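PDB 2AFB: 2-keto-3-deoxygluconate kinase from Thermotoga maritima, which probably catalyses the ATP-dependent phosphorylation of 2-keto-3-deoxygluconate, as a sugar kinase of the pfkB (ribokinase) family. Local coordinates for residues 21-26 with 39-44; 94-99 with 114-119. All coordinates share one frame; numbering follows the deposited sequence.

Interaction 1 of 2, residues 21-26 with 39-44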
loop_
_atom_site.group_PDB
_atom_site.type_symbol
_atom_site.label_atom_id
_atom_site.label_comp_id
_atom_site.label_asym_id
_atom_site.label_seq_id
_atom_site.Cartn_x
_atom_site.Cartn_y
_atom_site.Cartn_z
ATOM N N ILE A 21 14.890 -22.183 -7.328
ATOM C CA ILE A 21 13.951 -21.104 -7.202
ATOM C C ILE A 21 14.135 -20.405 -5.859
ATOM O O ILE A 21 14.348 -21.038 -4.817
ATOM C CB ILE A 21 12.509 -21.584 -7.454
ATOM C CG1 ILE A 21 11.597 -20.362 -7.580
ATOM C CG2 ILE A 21 12.053 -22.574 -6.379
ATOM C CD1 ILE A 21 10.205 -20.617 -8.005
HETATM N N MSE A 22 14.141 -19.081 -5.911
HETATM C CA MSE A 22 14.429 -18.278 -4.760
HETATM C C MSE A 22 13.280 -17.370 -4.457
HETATM O O MSE A 22 12.545 -16.966 -5.360
HETATM C CB MSE A 22 15.641 -17.395 -4.994
HETATM C CG MSE A 22 16.854 -18.158 -5.148
HETATM SE SE MSE A 22 18.350 -17.040 -5.643
HETATM C CE MSE A 22 17.889 -16.606 -7.624
ATOM N N LEU A 23 13.178 -17.019 -3.181
ATOM C CA LEU A 23 12.365 -15.872 -2.773
ATOM C C LEU A 23 12.997 -14.568 -3.253
ATOM O O LEU A 23 14.161 -14.322 -2.942
ATOM C CB LEU A 23 12.276 -15.824 -1.260
ATOM C CG LEU A 23 11.633 -14.528 -0.675
ATOM C CD1 LEU A 23 10.174 -14.357 -0.982
ATOM C CD2 LEU A 23 11.835 -14.513 0.837
ATOM N N ARG A 24 12.240 -13.723 -3.965
ATOM C CA ARG A 24 12.743 -12.437 -4.401
ATOM C C ARG A 24 12.079 -11.286 -3.622
ATOM O O ARG A 24 10.865 -11.191 -3.532
ATOM C CB ARG A 24 12.522 -12.232 -5.860
ATOM C CG ARG A 24 13.410 -11.137 -6.426
ATOM C CD ARG A 24 13.016 -10.803 -7.855
ATOM N NE ARG A 24 12.080 -9.717 -7.893
ATOM C CZ ARG A 24 11.635 -9.093 -8.979
ATOM N NH1 ARG A 24 11.997 -9.445 -10.209
ATOM N NH2 ARG A 24 10.797 -8.080 -8.811
ATOM N N LEU A 25 12.924 -10.415 -3.089
ATOM C CA LEU A 25 12.483 -9.330 -2.226
ATOM C C LEU A 25 12.927 -8.047 -2.881
ATOM O O LEU A 25 14.117 -7.827 -3.031
ATOM C CB LEU A 25 13.051 -9.480 -0.858
ATOM C CG LEU A 25 12.640 -10.702 0.008
ATOM C CD1 LEU A 25 13.397 -10.609 1.286
ATOM C CD2 LEU A 25 11.135 -10.807 0.293
ATOM N N SER A 26 11.978 -7.230 -3.341
ATOM C CA SER A 26 12.331 -5.980 -4.023
ATOM C C SER A 26 11.591 -4.806 -3.428
ATOM O O SER A 26 10.400 -4.938 -3.165
ATOM C CB SER A 26 12.085 -6.051 -5.537
ATOM O OG SER A 26 10.776 -6.543 -5.779
ATOM N N PHE A 39 9.060 -4.882 1.247
ATOM C CA PHE A 39 9.529 -5.605 0.081
ATOM C C PHE A 39 8.323 -6.271 -0.584
ATOM O O PHE A 39 7.536 -6.943 0.097
ATOM C CB PHE A 39 10.487 -6.738 0.440
ATOM C CG PHE A 39 11.823 -6.279 0.923
ATOM C CD1 PHE A 39 12.605 -5.450 0.137
ATOM C CD2 PHE A 39 12.312 -6.700 2.183
ATOM C CE1 PHE A 39 13.854 -4.988 0.584
ATOM C CE2 PHE A 39 13.553 -6.277 2.627
ATOM C CZ PHE A 39 14.335 -5.397 1.823
ATOM N N ASP A 40 8.210 -6.053 -1.903
ATOM C CA ASP A 40 7.415 -6.846 -2.806
ATOM C C ASP A 40 8.020 -8.227 -2.837
ATOM O O ASP A 40 9.223 -8.361 -2.816
ATOM C CB ASP A 40 7.426 -6.230 -4.193
ATOM C CG ASP A 40 6.741 -4.862 -4.217
ATOM O OD1 ASP A 40 5.759 -4.724 -3.473
ATOM O OD2 ASP A 40 7.129 -3.955 -4.974
ATOM N N VAL A 41 7.146 -9.220 -2.858
ATOM C CA VAL A 41 7.472 -10.629 -2.763
ATOM C C VAL A 41 7.089 -11.309 -4.060
ATOM O O VAL A 41 6.036 -11.076 -4.587
ATOM C CB VAL A 41 6.668 -11.333 -1.637
ATOM C CG1 VAL A 41 6.746 -12.849 -1.754
ATOM C CG2 VAL A 41 7.202 -10.900 -0.276
ATOM N N THR A 42 8.004 -12.109 -4.569
ATOM C CA THR A 42 7.742 -13.054 -5.633
ATOM C C THR A 42 8.751 -14.186 -5.576
ATOM O O THR A 42 9.619 -14.229 -4.694
ATOM C CB THR A 42 7.658 -12.393 -7.043
ATOM O OG1 THR A 42 7.015 -13.316 -7.945
ATOM C CG2 THR A 42 9.051 -11.986 -7.586
ATOM N N TYR A 43 8.620 -15.158 -6.468
ATOM C CA TYR A 43 9.503 -16.308 -6.439
ATOM C C TYR A 43 10.033 -16.500 -7.850
ATOM O O TYR A 43 9.266 -16.459 -8.802
ATOM C CB TYR A 43 8.766 -17.557 -5.885
ATOM C CG TYR A 43 8.337 -17.359 -4.448
ATOM C CD1 TYR A 43 7.129 -16.770 -4.145
ATOM C CD2 TYR A 43 9.160 -17.747 -3.387
ATOM C CE1 TYR A 43 6.772 -16.526 -2.831
ATOM C CE2 TYR A 43 8.806 -17.533 -2.098
ATOM C CZ TYR A 43 7.628 -16.900 -1.813
ATOM O OH TYR A 43 7.282 -16.691 -0.500
ATOM N N GLY A 44 11.334 -16.705 -8.006
ATOM C CA GLY A 44 11.842 -17.064 -9.334
ATOM C C GLY A 44 13.234 -17.607 -9.396
ATOM O O GLY A 44 13.880 -17.759 -8.379
HETATM O O HOH W 1 10.151 -9.108 -5.573
HETATM O O HOH W 2 9.399 -4.319 -6.439
#
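Ile21 meets Tyr43 and Gly44 at the start of the pairing: its CG1, anti to the backbone N (chi1 -169°), comes up to the Gly44 carbonyl, and CD1 reaches Tyr43 CB at 4.0 Å. Met22, a selenomethionine, then exchanges two backbone hydrogen bonds with Gly44, the one from Met22 N to Gly44 O being 2.8 Å long and almost straight. Leu23 faces Tyr43 in a non-hydrogen-bonded pair; its CD1 lies 3.6 Å from Tyr43 CE2 and also touches CZ and OH, and the same CD1 meets Val41 CG1. The Tyr43 side chain packs on Leu72, Ala75 and Ala76 of helix 71-82. The two strands, 22-26 and 38-44, form an antiparallel beta hairpin at one side of a four-stranded sheet separate from the large nine-stranded one, consistent with the lid of ribokinase-family kinases, and in the second subunit a strand pairs with Phe39 and Asp40 to continue this sheet across the interface. Arg24 is bonded through its backbone to Thr42, and its side chain lies beside that of Thr42, whose CG2 sits over one face of the guanidinium, 3.8 Å from NE. The charged end is directed elsewhere: NH1 forms salt bridges with Asp328 and Asp286. Leu25 turns to the face that carries Leu23, where its CB packs over the Phe39 ring, 4.3 Å from the centroid in a CH-pi contact, and CD2 lies alongside Val41 CG2. At Ser26 the backbone pairs with Asp40. One water accepts from Arg24 NE, donates to Asp40 O and is bonded to Ser26 OG, 2.6 Å away; a second water lies 2.7 Å from Ser26 OG and can also reach Asp40 OD2.

Interaction 2 of 2, residues 94-99 with 114-119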
loop_
_atom_site.group_PDB
_atom_site.type_symbol
_atom_site.label_atom_id
_atom_site.label_comp_id
_atom_site.label_asym_id
_atom_site.label_seq_id
_atom_site.Cartn_x
_atom_site.Cartn_y
_atom_site.Cartn_z
ATOM N N GLY A 94 15.760 -30.087 3.774
ATOM C CA GLY A 94 16.743 -29.032 4.025
ATOM C C GLY A 94 16.218 -27.930 4.931
ATOM O O GLY A 94 15.073 -27.981 5.397
ATOM N N ASN A 95 17.024 -26.876 5.047
ATOM C CA ASN A 95 16.883 -25.876 6.093
ATOM C C ASN A 95 16.293 -24.546 5.757
ATOM O O ASN A 95 15.650 -23.946 6.600
ATOM C CB ASN A 95 18.254 -25.689 6.749
ATOM C CG ASN A 95 18.703 -26.937 7.389
ATOM O OD1 ASN A 95 17.917 -27.589 8.084
ATOM N ND2 ASN A 95 19.916 -27.369 7.065
ATOM N N ARG A 96 16.521 -24.065 4.543
ATOM C CA ARG A 96 16.057 -22.754 4.131
ATOM C C ARG A 96 15.848 -22.722 2.619
ATOM O O ARG A 96 16.400 -23.550 1.879
ATOM C CB ARG A 96 17.063 -21.651 4.492
ATOM C CG ARG A 96 18.358 -21.639 3.652
ATOM C CD ARG A 96 19.414 -20.723 4.260
ATOM N NE ARG A 96 19.026 -19.315 4.189
ATOM C CZ ARG A 96 19.222 -18.537 3.133
ATOM N NH1 ARG A 96 19.840 -18.988 2.035
ATOM N NH2 ARG A 96 18.819 -17.292 3.172
ATOM N N ILE A 97 15.053 -21.754 2.203
ATOM C CA ILE A 97 14.977 -21.307 0.817
ATOM C C ILE A 97 15.993 -20.223 0.564
ATOM O O ILE A 97 16.314 -19.438 1.441
ATOM C CB ILE A 97 13.584 -20.807 0.430
ATOM C CG1 ILE A 97 13.393 -20.868 -1.097
ATOM C CG2 ILE A 97 13.310 -19.388 0.960
ATOM C CD1 ILE A 97 11.998 -20.405 -1.607
ATOM N N GLY A 98 16.567 -20.234 -0.620
ATOM C CA GLY A 98 17.443 -19.160 -1.041
ATOM C C GLY A 98 16.649 -17.907 -1.296
ATOM O O GLY A 98 15.446 -17.962 -1.590
ATOM N N ILE A 99 17.324 -16.774 -1.131
ATOM C CA ILE A 99 16.721 -15.477 -1.263
ATOM C C ILE A 99 17.601 -14.556 -2.097
ATOM O O ILE A 99 18.828 -14.612 -2.005
ATOM C CB ILE A 99 16.578 -14.756 0.132
ATOM C CG1 ILE A 99 15.802 -15.624 1.108
ATOM C CG2 ILE A 99 15.974 -13.388 -0.086
ATOM C CD1 ILE A 99 15.727 -15.026 2.545
ATOM N N VAL A 114 21.479 -8.164 -4.108
ATOM C CA VAL A 114 22.154 -8.756 -2.994
ATOM C C VAL A 114 21.686 -10.222 -2.861
ATOM O O VAL A 114 20.562 -10.478 -2.493
ATOM C CB VAL A 114 21.790 -8.014 -1.712
ATOM C CG1 VAL A 114 22.483 -8.630 -0.545
ATOM C CG2 VAL A 114 22.144 -6.512 -1.829
ATOM N N TYR A 115 22.562 -11.182 -3.099
ATOM C CA TYR A 115 22.196 -12.591 -2.940
ATOM C C TYR A 115 22.300 -13.089 -1.494
ATOM O O TYR A 115 23.253 -12.766 -0.777
ATOM C CB TYR A 115 23.098 -13.501 -3.824
ATOM C CG TYR A 115 22.772 -13.346 -5.274
ATOM C CD1 TYR A 115 21.601 -13.912 -5.812
ATOM C CD2 TYR A 115 23.563 -12.555 -6.097
ATOM C CE1 TYR A 115 21.270 -13.733 -7.134
ATOM C CE2 TYR A 115 23.228 -12.353 -7.431
ATOM C CZ TYR A 115 22.093 -12.961 -7.945
ATOM O OH TYR A 115 21.771 -12.783 -9.269
ATOM N N ASP A 116 21.382 -13.985 -1.141
ATOM C CA ASP A 116 21.383 -14.701 0.148
ATOM C C ASP A 116 20.869 -16.129 -0.082
ATOM O O ASP A 116 19.799 -16.521 0.398
ATOM C CB ASP A 116 20.484 -13.924 1.077
ATOM C CG ASP A 116 20.586 -14.377 2.520
ATOM O OD1 ASP A 116 21.577 -15.070 2.880
ATOM O OD2 ASP A 116 19.641 -14.058 3.273
ATOM N N ARG A 117 21.603 -16.854 -0.937
ATOM C CA ARG A 117 21.185 -18.144 -1.460
ATOM C C ARG A 117 22.015 -19.278 -0.862
ATOM O O ARG A 117 21.653 -20.434 -0.953
ATOM C CB ARG A 117 21.229 -18.136 -3.005
ATOM C CG ARG A 117 22.648 -18.009 -3.615
ATOM C CD ARG A 117 22.677 -17.760 -5.158
ATOM N NE ARG A 117 21.710 -18.600 -5.839
ATOM C CZ ARG A 117 21.381 -18.468 -7.125
ATOM N NH1 ARG A 117 22.006 -17.544 -7.875
ATOM N NH2 ARG A 117 20.425 -19.247 -7.645
ATOM N N ALA A 118 23.093 -18.953 -0.186
ATOM C CA ALA A 118 23.968 -20.003 0.327
ATOM C C ALA A 118 23.264 -20.891 1.341
ATOM O O ALA A 118 22.428 -20.456 2.093
ATOM C CB ALA A 118 25.195 -19.400 0.919
ATOM N N HIS A 119 23.567 -22.165 1.294
ATOM C CA HIS A 119 23.063 -23.149 2.250
ATOM C C HIS A 119 21.577 -23.416 2.079
ATOM O O HIS A 119 20.954 -23.967 2.965
ATOM C CB HIS A 119 23.385 -22.738 3.702
ATOM C CG HIS A 119 24.795 -22.299 3.905
ATOM N ND1 HIS A 119 25.865 -23.167 3.830
ATOM C CD2 HIS A 119 25.316 -21.080 4.197
ATOM C CE1 HIS A 119 26.986 -22.498 4.051
ATOM N NE2 HIS A 119 26.679 -21.232 4.285
HETATM O O HOH W 3 19.401 -26.394 3.492
#
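Arg96 lays its guanidinium end-on against the backbone of Asp116, and both NH1 and NH2 donate to the single oxygen Asp116 O, each at 3.0 Å. The contact lies where strand 99-103 and its antiparallel neighbour 112-116, the outermost strand on that side of the four-stranded sheet, give way to loops. With CG between its backbone N and carbonyl carbon (chi1 72°), the Arg96 chain runs past His119 O, which CG approaches to 3.6 Å. A bend at chi3 (-68°) follows, and the carbonyl oxygen of Asp116 lies in the guanidinium plane although both nitrogens stand above the plane of that carbonyl. NH1 adds a weak hydrogen bond to Ala118 O. Within the two segments it is NH2 that forms the salt bridge, 3.3 Å to Asp116 OD2, the carboxylate plane turned 41° from that of the guanidinium. Asp116 and Ile99 project from the same face of the sheet and lie side by side; CD1 of Ile99 is 4.1 Å from Asp116 OD2. Both charged groups find stronger partners in the second subunit: Arg96 NE bridges to Asp116 of that chain, and Asp116 OD2 to its Arg96. The two Arg96 guanidiniums also come close across the interface, their like charges probably offset by the two carboxylates, which such a setting would be expected to keep ionised despite burial. Near the exposed end, a water accepts from Asn95 N and donates to His119 O. Ile99 and Asp116 form one hydrogen-bonded pair: Asp116 N donates to Ile99 O, and Ile99 N, at 2.9 Å, is the third donor on Asp116 O.

In the fold
Interactions 1 and 2 follow one another along the chain, their centres 12 Å apart, and share the four-stranded sheet with strand order 38-44, 22-26, 99-103, 112-116. Interaction 1 joins the first two strands and interaction 2 the end of the last two, so each includes an outermost strand. Strands 22-26 and 99-103 run side by side in parallel between them, with Leu23 N 2.9 Å from Gly98 O in a probable hydrogen bond and Met22 packed on Arg117. Both contacts also touch the second subunit, interaction 1 through sheet continuation and apolar packing, interaction 2 through charged pairs; the small sheet thus forms part of the subunit interface.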